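Side-chain contacts in glycerophosphoryl diester phosphodiesterase (Agrobacterium tumefaciens str. C58, PDB 3KS6), which belongs to the glycerophosphoryl diester phosphodiesterase family, has a TIM-barrel fold and holds a magnesium ion in a site lined by acidic side chains: residues V34-H39 against M86-L91; E90-Y95 against V100-E105; L121-L126 against S130-T135. One frame throughout, in Å; residues are numbered along the deposited sequence.

All three contacts lie in one sector of the barrel, and the side chains that carry them are mostly buried. Interactions 1 and 2 share helix 88-95, which rests first on strand 33-40 and then, through Leu91, Cys92 and Tyr95, on the neighbouring parallel strand 101-106. In both, apolar and aromatic side chains fill the space between helix and strand, and both strands carry magnesium ligands, Glu35 and Asp37 in the first and Glu105 in the second. Interaction 3 sits farther from the chain's centre and reaches the surface at Ser130. There backbone hydrogen bonds that end helix 118-128 accompany the leucine packing, and Arg134 binds Asn101 and Tyr95 of interaction 2.

Interaction 1 of 3, residues V34-H39 against M86-L91; sequences VEFDLH and MTLEEL. With MG (magnesium ion), chain F.
Leu91 of helix 88-95 lays one methyl on the ring of Phe36, and this CH-pi contact is the heart of the packing. Its CD2 stands 3.5 Å from the centroid of the Phe36 ring and only 5° off the ring normal, so all six ring carbons lie at similar distances from it. Phe36 takes the less common first torsion, CG lodged between the backbone N and the carbonyl carbon (chi1 59°), and in this position the ring presents a face to the helix.

The other apolar contacts belong to Leu88, one turn earlier. Its two methyls divide the work: CD1 approaches Phe36 CE2 obliquely at 4.2 Å, while CD2 meets Leu38 CD1 at 4.1 Å. A branched leucine suits this place, one methyl serving each of two strand residues. Leu38 also sets its CD2 in the plane of the Phe36 ring, at the edge.

Polar bonds start the helix. Thr87 is the N-cap, and with Glu90 it forms a capping box: Glu90 N donates to Thr87 OG1, and Thr87 N donates back to Glu90 OE1 at 3.1 Å, meeting it from above the carboxylate plane. Lys73 adds a salt bridge to the same OE1.

Metal bonds occupy the other side of the strand. Glu35 OE2 and Asp37 OD1 each bind the magnesium ion at 2.1 Å, and Glu105 is a further ligand. Water 1, also on the metal, donates to Glu35 OE1 at 2.5 Å and to Asp37 OD2 at 2.6 Å, bracing both carboxylates.

The alternation of a barrel strand thus separates two chemistries: Phe36 and Leu38 meet the helix through apolar and CH-pi contacts, with no hydrogen bond between the segments, while Glu35 and Asp37 hold the ion.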
# COMPACT_ATOMS: atom_id res chain seq x y z
N VAL A 34 -1.50 7.53 -1.71
CA VAL A 34 -1.20 7.21 -0.32
C VAL A 34 -1.45 5.72 -0.18
O VAL A 34 -2.47 5.22 -0.67
CB VAL A 34 -2.04 8.02 0.68
CG1 VAL A 34 -3.53 7.71 0.56
CG2 VAL A 34 -1.54 7.79 2.13
N GLU A 35 -0.48 5.01 0.41
CA GLU A 35 -0.63 3.58 0.67
C GLU A 35 -1.03 3.33 2.13
O GLU A 35 -0.51 3.98 3.02
CB GLU A 35 0.65 2.80 0.31
CG GLU A 35 0.41 1.26 0.29
CD GLU A 35 0.65 0.54 1.62
OE1 GLU A 35 1.13 1.15 2.58
OE2 GLU A 35 0.32 -0.67 1.71
N PHE A 36 -1.90 2.35 2.36
CA PHE A 36 -2.31 1.97 3.70
C PHE A 36 -2.90 0.57 3.69
O PHE A 36 -3.29 0.06 2.64
CB PHE A 36 -3.34 2.99 4.24
CG PHE A 36 -4.57 3.08 3.37
CD1 PHE A 36 -4.55 3.89 2.24
CD2 PHE A 36 -5.70 2.30 3.64
CE1 PHE A 36 -5.63 3.96 1.42
CE2 PHE A 36 -6.80 2.37 2.81
CZ PHE A 36 -6.78 3.23 1.70
N ASP A 37 -2.95 -0.03 4.88
CA ASP A 37 -3.43 -1.40 5.09
C ASP A 37 -4.65 -1.30 6.03
O ASP A 37 -4.77 -0.36 6.79
CB ASP A 37 -2.34 -2.23 5.78
CG ASP A 37 -0.95 -1.91 5.27
OD1 ASP A 37 -0.59 -2.35 4.14
OD2 ASP A 37 -0.20 -1.22 5.99
N LEU A 38 -5.53 -2.29 5.97
CA LEU A 38 -6.79 -2.23 6.71
C LEU A 38 -7.02 -3.54 7.44
O LEU A 38 -6.63 -4.59 6.93
CB LEU A 38 -7.97 -1.99 5.74
CG LEU A 38 -8.00 -0.70 4.87
CD1 LEU A 38 -9.23 -0.71 3.89
CD2 LEU A 38 -8.01 0.53 5.75
N HIS A 39 -7.67 -3.47 8.61
CA HIS A 39 -8.08 -4.64 9.40
C HIS A 39 -9.48 -4.45 9.99
O HIS A 39 -9.88 -3.32 10.31
CB HIS A 39 -7.10 -4.88 10.55
CG HIS A 39 -5.71 -5.19 10.09
ND1 HIS A 39 -5.29 -6.47 9.81
CD2 HIS A 39 -4.67 -4.37 9.80
CE1 HIS A 39 -4.04 -6.43 9.39
NE2 HIS A 39 -3.64 -5.17 9.37
N MSE A 86 -6.69 5.31 13.10
CA MSE A 86 -7.81 5.82 12.30
C MSE A 86 -8.73 4.73 11.78
O MSE A 86 -8.33 3.56 11.61
CB MSE A 86 -7.31 6.58 11.06
CG MSE A 86 -6.34 7.72 11.32
SE MSE A 86 -6.07 8.77 9.69
CE MSE A 86 -7.63 9.82 9.62
N THR A 87 -9.98 5.13 11.50
CA THR A 87 -10.91 4.32 10.76
C THR A 87 -10.78 4.66 9.27
O THR A 87 -10.24 5.71 8.90
CB THR A 87 -12.39 4.55 11.20
OG1 THR A 87 -12.75 5.91 10.93
CG2 THR A 87 -12.59 4.19 12.67
N LEU A 88 -11.25 3.75 8.42
CA LEU A 88 -11.26 4.02 6.99
C LEU A 88 -12.04 5.33 6.71
O LEU A 88 -11.60 6.19 5.93
CB LEU A 88 -11.85 2.83 6.20
CG LEU A 88 -11.99 2.96 4.67
CD1 LEU A 88 -10.67 3.36 3.99
CD2 LEU A 88 -12.59 1.68 4.07
N GLU A 89 -13.19 5.50 7.36
CA GLU A 89 -14.02 6.69 7.16
C GLU A 89 -13.26 7.99 7.44
O GLU A 89 -13.35 8.99 6.69
CB GLU A 89 -15.27 6.62 8.07
CG GLU A 89 -16.10 7.91 8.03
CD GLU A 89 -17.30 7.93 8.98
OE1 GLU A 89 -17.33 7.17 9.96
OE2 GLU A 89 -18.21 8.76 8.71
N GLU A 90 -12.54 7.99 8.55
CA GLU A 90 -11.74 9.16 8.93
C GLU A 90 -10.65 9.43 7.89
O GLU A 90 -10.40 10.59 7.56
CB GLU A 90 -11.14 8.93 10.31
CG GLU A 90 -12.21 8.98 11.40
CD GLU A 90 -11.75 8.39 12.77
OE1 GLU A 90 -10.65 7.82 12.89
OE2 GLU A 90 -12.55 8.48 13.72
N LEU A 91 -10.02 8.36 7.38
CA LEU A 91 -9.03 8.49 6.30
C LEU A 91 -9.67 9.07 5.04
O LEU A 91 -9.14 9.99 4.41
CB LEU A 91 -8.35 7.13 6.00
CG LEU A 91 -7.25 7.11 4.92
CD1 LEU A 91 -6.06 8.06 5.20
CD2 LEU A 91 -6.76 5.69 4.67
MG MG F . 1.11 -2.08 2.99
O HOH W 1 1.73 -0.55 4.32
O HOH W 2 2.22 -3.43 4.14

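Interaction 2 of 3, residues E90-Y95 against V100-E105; sequences ELCALY and VNFRCE. With MG (magnesium ion), chain F.
Phe102 and Tyr95 share a first torsion: each ring carbon CG lies anti to the carbonyl carbon and beside the backbone N (chi1 -82° for Phe102, -78° for Tyr95). These settings carry the Phe102 ring out from strand 101-106 toward the helix, where it meets Tyr95 in an offset edge-to-face pair. The edge of Phe102 is directed at the Tyr95 face, the centroids are 5.5 Å apart and the planes are inclined at 65°; the nearest approach is Phe102 CE1 to Tyr95 CG at 3.7 Å.

Two more helix residues close round the far end of the phenylalanine. Cys92 SG lies at the ring edge, 3.8 Å from Phe102 CE2, a sulfur-aromatic contact for which a small polarisable side chain is well suited. The Leu91 side chain points against that of Phe102, its CG 4.0 Å from Phe102 CZ and oblique to the ring. Val100, just before the strand, sets its CG1 3.7 Å from Tyr95 CE2, and its carbonyl O lies near the plane of the tyrosine ring, at the edge.

Helix and strand run roughly antiparallel, as consecutive elements of a barrel's beta-alpha-beta crossover do. Farther along, extended Glu105 reaches the magnesium ion with OE1 at 2.0 Å.

Between these two segments the fit rests on ring, sulfur and aliphatic contacts, while Arg134, from outside, bonds the carbonyls of both Tyr95 and Val100.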
# COMPACT_ATOMS: atom_id res chain seq x y z
N GLU A 90 -12.54 7.99 8.55
CA GLU A 90 -11.74 9.16 8.93
C GLU A 90 -10.65 9.43 7.89
O GLU A 90 -10.40 10.59 7.56
CB GLU A 90 -11.14 8.93 10.31
CG GLU A 90 -12.21 8.98 11.40
CD GLU A 90 -11.75 8.39 12.77
OE1 GLU A 90 -10.65 7.82 12.89
OE2 GLU A 90 -12.55 8.48 13.72
N LEU A 91 -10.02 8.36 7.38
CA LEU A 91 -9.03 8.49 6.30
C LEU A 91 -9.67 9.07 5.04
O LEU A 91 -9.14 9.99 4.41
CB LEU A 91 -8.35 7.13 6.00
CG LEU A 91 -7.25 7.11 4.92
CD1 LEU A 91 -6.06 8.06 5.20
CD2 LEU A 91 -6.76 5.69 4.67
N CYS A 92 -10.84 8.56 4.68
CA CYS A 92 -11.54 9.04 3.49
C CYS A 92 -11.84 10.54 3.59
O CYS A 92 -11.62 11.30 2.65
CB CYS A 92 -12.85 8.26 3.30
SG CYS A 92 -12.63 6.59 2.71
N ALA A 93 -12.25 10.98 4.78
CA ALA A 93 -12.51 12.42 5.01
C ALA A 93 -11.30 13.29 4.75
O ALA A 93 -11.42 14.44 4.29
CB ALA A 93 -13.02 12.64 6.43
N LEU A 94 -10.10 12.78 5.03
CA LEU A 94 -8.91 13.57 4.76
C LEU A 94 -8.64 13.77 3.26
O LEU A 94 -7.90 14.68 2.88
CB LEU A 94 -7.68 12.91 5.40
CG LEU A 94 -7.65 12.80 6.91
CD1 LEU A 94 -6.37 12.02 7.31
CD2 LEU A 94 -7.69 14.24 7.54
N TYR A 95 -9.13 12.86 2.42
CA TYR A 95 -8.77 12.82 1.00
C TYR A 95 -9.89 13.31 0.06
O TYR A 95 -9.72 13.34 -1.16
CB TYR A 95 -8.26 11.41 0.62
CG TYR A 95 -6.82 11.23 1.10
CD1 TYR A 95 -6.55 10.96 2.41
CD2 TYR A 95 -5.76 11.40 0.24
CE1 TYR A 95 -5.28 10.84 2.87
CE2 TYR A 95 -4.47 11.30 0.67
CZ TYR A 95 -4.22 11.01 1.99
OH TYR A 95 -2.93 10.90 2.46
N VAL A 100 -4.64 13.36 -4.39
CA VAL A 100 -3.95 12.07 -4.10
C VAL A 100 -4.98 10.95 -3.95
O VAL A 100 -5.98 11.12 -3.26
CB VAL A 100 -3.11 12.23 -2.82
CG1 VAL A 100 -2.40 10.91 -2.40
CG2 VAL A 100 -2.11 13.38 -3.00
N ASN A 101 -4.70 9.79 -4.56
CA ASN A 101 -5.62 8.68 -4.56
C ASN A 101 -5.13 7.55 -3.69
O ASN A 101 -4.07 7.66 -3.10
CB ASN A 101 -5.86 8.25 -5.98
CG ASN A 101 -6.62 9.31 -6.76
OD1 ASN A 101 -7.43 10.05 -6.21
ND2 ASN A 101 -6.35 9.38 -8.04
N PHE A 102 -5.92 6.48 -3.60
CA PHE A 102 -5.67 5.44 -2.61
C PHE A 102 -5.01 4.22 -3.23
O PHE A 102 -5.41 3.80 -4.33
CB PHE A 102 -7.01 4.94 -2.02
CG PHE A 102 -7.62 5.79 -0.91
CD1 PHE A 102 -7.00 6.89 -0.35
CD2 PHE A 102 -8.82 5.36 -0.33
CE1 PHE A 102 -7.58 7.59 0.70
CE2 PHE A 102 -9.39 6.07 0.74
CZ PHE A 102 -8.75 7.19 1.23
N ARG A 103 -4.06 3.63 -2.49
CA ARG A 103 -3.49 2.32 -2.76
C ARG A 103 -3.78 1.52 -1.45
O ARG A 103 -3.13 1.71 -0.41
CB ARG A 103 -2.00 2.41 -3.10
CG ARG A 103 -1.26 1.06 -3.21
CD ARG A 103 0.18 1.31 -3.36
NE ARG A 103 1.05 0.14 -3.21
CZ ARG A 103 1.89 -0.31 -4.13
NH1 ARG A 103 2.07 0.31 -5.30
NH2 ARG A 103 2.66 -1.34 -3.81
N CYS A 104 -4.79 0.69 -1.52
CA CYS A 104 -5.32 -0.02 -0.37
C CYS A 104 -4.80 -1.45 -0.31
O CYS A 104 -5.07 -2.21 -1.22
CB CYS A 104 -6.86 -0.01 -0.49
SG CYS A 104 -7.71 -0.92 0.80
N GLU A 105 -4.14 -1.84 0.77
CA GLU A 105 -3.64 -3.23 0.89
C GLU A 105 -4.53 -4.06 1.77
O GLU A 105 -4.86 -3.65 2.88
CB GLU A 105 -2.19 -3.28 1.42
CG GLU A 105 -1.57 -4.66 1.26
CD GLU A 105 -0.16 -4.77 1.80
OE1 GLU A 105 0.54 -3.73 1.93
OE2 GLU A 105 0.22 -5.92 2.15
MG MG F . 1.11 -2.08 2.99
O HOH W 1 1.73 -0.55 4.32
O HOH W 2 2.22 -3.43 4.14

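Interaction 3 of 3, residues L121-L126 against S130-T135; sequences LVIAGL and SMLERT
Ser130 has a left-handed backbone (phi 54°), uncommon for a residue other than glycine, and this turns the chain sharply back on the end of the helix that carries Leu126. Met131 N then donates to Leu126 O at 2.8 Å along a nearly straight path (168°). Leu132 N adds a weak bond to the same oxygen at 3.5 Å, so one carbonyl at the helix end takes two amides, one of them weakly.

With the reversal made, side chains close on Leu126. One of its methyls, CD2, lies 3.9 Å from Met131 CB, while CD1 comes to 4.2 Å from Leu132 CD1. Leu126 and Thr135 reach toward each other tip to tip, both leucine methyls lying near the threonine end. One turn earlier on the helix, Ile123 CG2 meets Leu132 CD2 at 4.0 Å.

This is a Schellman motif with Ser130 as the C-prime residue. It ends helix 118-128 and leads through a short 3-10 turn at Leu132 and Glu133 into strand 135-139, the next strand of the barrel. Leu126, buried, also touches Phe102 and Phe137 of the sheet, where a large apolar group is apt; Ser130, at the surface, is small and polar.

The loop is tied internally by Met131 O, which accepts from Thr135 OG1 at 2.8 Å and from Arg134 N, the two donors coming from opposite faces of its plane. A threonine suits this place: its hydroxyl takes up the loop carbonyl while its CG2 stays in the apolar packing against Leu126. The selenomethionine chain of Met131 bends at both chi2 and chi3, and this curl lays CE over the centre of the Arg134 guanidinium, 3.5 Å above its plane. Arg134 NE bonds to Asn101 OD1 and its NH2 to the carbonyls of Tyr95 and Val100.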
# COMPACT_ATOMS: atom_id res chain seq x y z
N LEU A 121 -16.60 -5.88 2.86
CA LEU A 121 -16.72 -4.77 3.82
C LEU A 121 -15.93 -3.54 3.39
O LEU A 121 -16.37 -2.38 3.56
CB LEU A 121 -16.13 -5.14 5.18
CG LEU A 121 -16.87 -5.39 6.47
CD1 LEU A 121 -17.49 -6.81 6.42
CD2 LEU A 121 -15.83 -5.21 7.66
N VAL A 122 -14.71 -3.79 2.93
CA VAL A 122 -13.85 -2.69 2.51
C VAL A 122 -14.44 -1.97 1.30
O VAL A 122 -14.51 -0.73 1.27
CB VAL A 122 -12.37 -3.14 2.26
CG1 VAL A 122 -11.57 -2.00 1.54
CG2 VAL A 122 -11.68 -3.61 3.56
N ILE A 123 -14.86 -2.73 0.29
CA ILE A 123 -15.44 -2.16 -0.93
C ILE A 123 -16.70 -1.33 -0.56
O ILE A 123 -16.86 -0.21 -1.00
CB ILE A 123 -15.75 -3.24 -1.98
CG1 ILE A 123 -14.45 -3.81 -2.56
CG2 ILE A 123 -16.65 -2.68 -3.10
CD1 ILE A 123 -14.64 -5.08 -3.33
N ALA A 124 -17.53 -1.87 0.34
CA ALA A 124 -18.73 -1.14 0.82
C ALA A 124 -18.38 0.14 1.54
O ALA A 124 -19.02 1.17 1.36
CB ALA A 124 -19.57 -2.06 1.72
N GLY A 125 -17.38 0.10 2.39
CA GLY A 125 -16.94 1.29 3.10
C GLY A 125 -16.40 2.35 2.17
O GLY A 125 -16.69 3.54 2.34
N LEU A 126 -15.59 1.94 1.20
CA LEU A 126 -15.09 2.89 0.22
C LEU A 126 -16.23 3.52 -0.62
O LEU A 126 -16.20 4.72 -0.94
CB LEU A 126 -14.07 2.19 -0.71
CG LEU A 126 -12.67 1.93 -0.12
CD1 LEU A 126 -11.84 0.91 -0.96
CD2 LEU A 126 -11.89 3.20 0.16
N SER A 130 -17.46 7.44 -1.14
CA SER A 130 -17.15 7.81 -2.52
C SER A 130 -15.67 7.82 -2.85
O SER A 130 -15.19 8.71 -3.55
CB SER A 130 -17.77 9.16 -2.86
OG SER A 130 -19.18 9.12 -2.66
N MSE A 131 -14.95 6.82 -2.33
CA MSE A 131 -13.53 6.69 -2.63
C MSE A 131 -13.20 5.45 -3.48
O MSE A 131 -12.04 5.30 -3.88
CB MSE A 131 -12.70 6.69 -1.35
CG MSE A 131 -12.69 8.01 -0.61
SE MSE A 131 -11.85 9.41 -1.69
CE MSE A 131 -10.08 8.68 -1.88
N LEU A 132 -14.17 4.57 -3.77
CA LEU A 132 -13.87 3.36 -4.52
C LEU A 132 -13.24 3.66 -5.86
O LEU A 132 -12.28 3.02 -6.26
CB LEU A 132 -15.12 2.50 -4.78
CG LEU A 132 -14.88 1.12 -5.40
CD1 LEU A 132 -13.91 0.28 -4.56
CD2 LEU A 132 -16.22 0.38 -5.63
N GLU A 133 -13.81 4.64 -6.57
CA GLU A 133 -13.32 4.99 -7.91
C GLU A 133 -11.97 5.66 -7.90
O GLU A 133 -11.40 5.90 -8.97
CB GLU A 133 -14.36 5.83 -8.66
CG GLU A 133 -15.70 5.09 -8.89
CD GLU A 133 -15.51 3.64 -9.40
OE1 GLU A 133 -14.84 3.42 -10.45
OE2 GLU A 133 -16.03 2.71 -8.73
N ARG A 134 -11.46 5.98 -6.72
CA ARG A 134 -10.11 6.50 -6.58
C ARG A 134 -9.18 5.51 -5.89
O ARG A 134 -8.16 5.90 -5.36
CB ARG A 134 -10.13 7.80 -5.81
CG ARG A 134 -10.91 8.91 -6.51
CD ARG A 134 -11.13 10.13 -5.60
NE ARG A 134 -9.93 10.62 -4.95
CZ ARG A 134 -9.92 11.54 -3.99
NH1 ARG A 134 -11.05 12.10 -3.56
NH2 ARG A 134 -8.76 11.90 -3.47
N THR A 135 -9.51 4.23 -5.93
CA THR A 135 -8.71 3.24 -5.21
C THR A 135 -8.12 2.17 -6.14
O THR A 135 -8.80 1.68 -7.08
CB THR A 135 -9.56 2.54 -4.11
OG1 THR A 135 -10.00 3.51 -3.18
CG2 THR A 135 -8.73 1.47 -3.35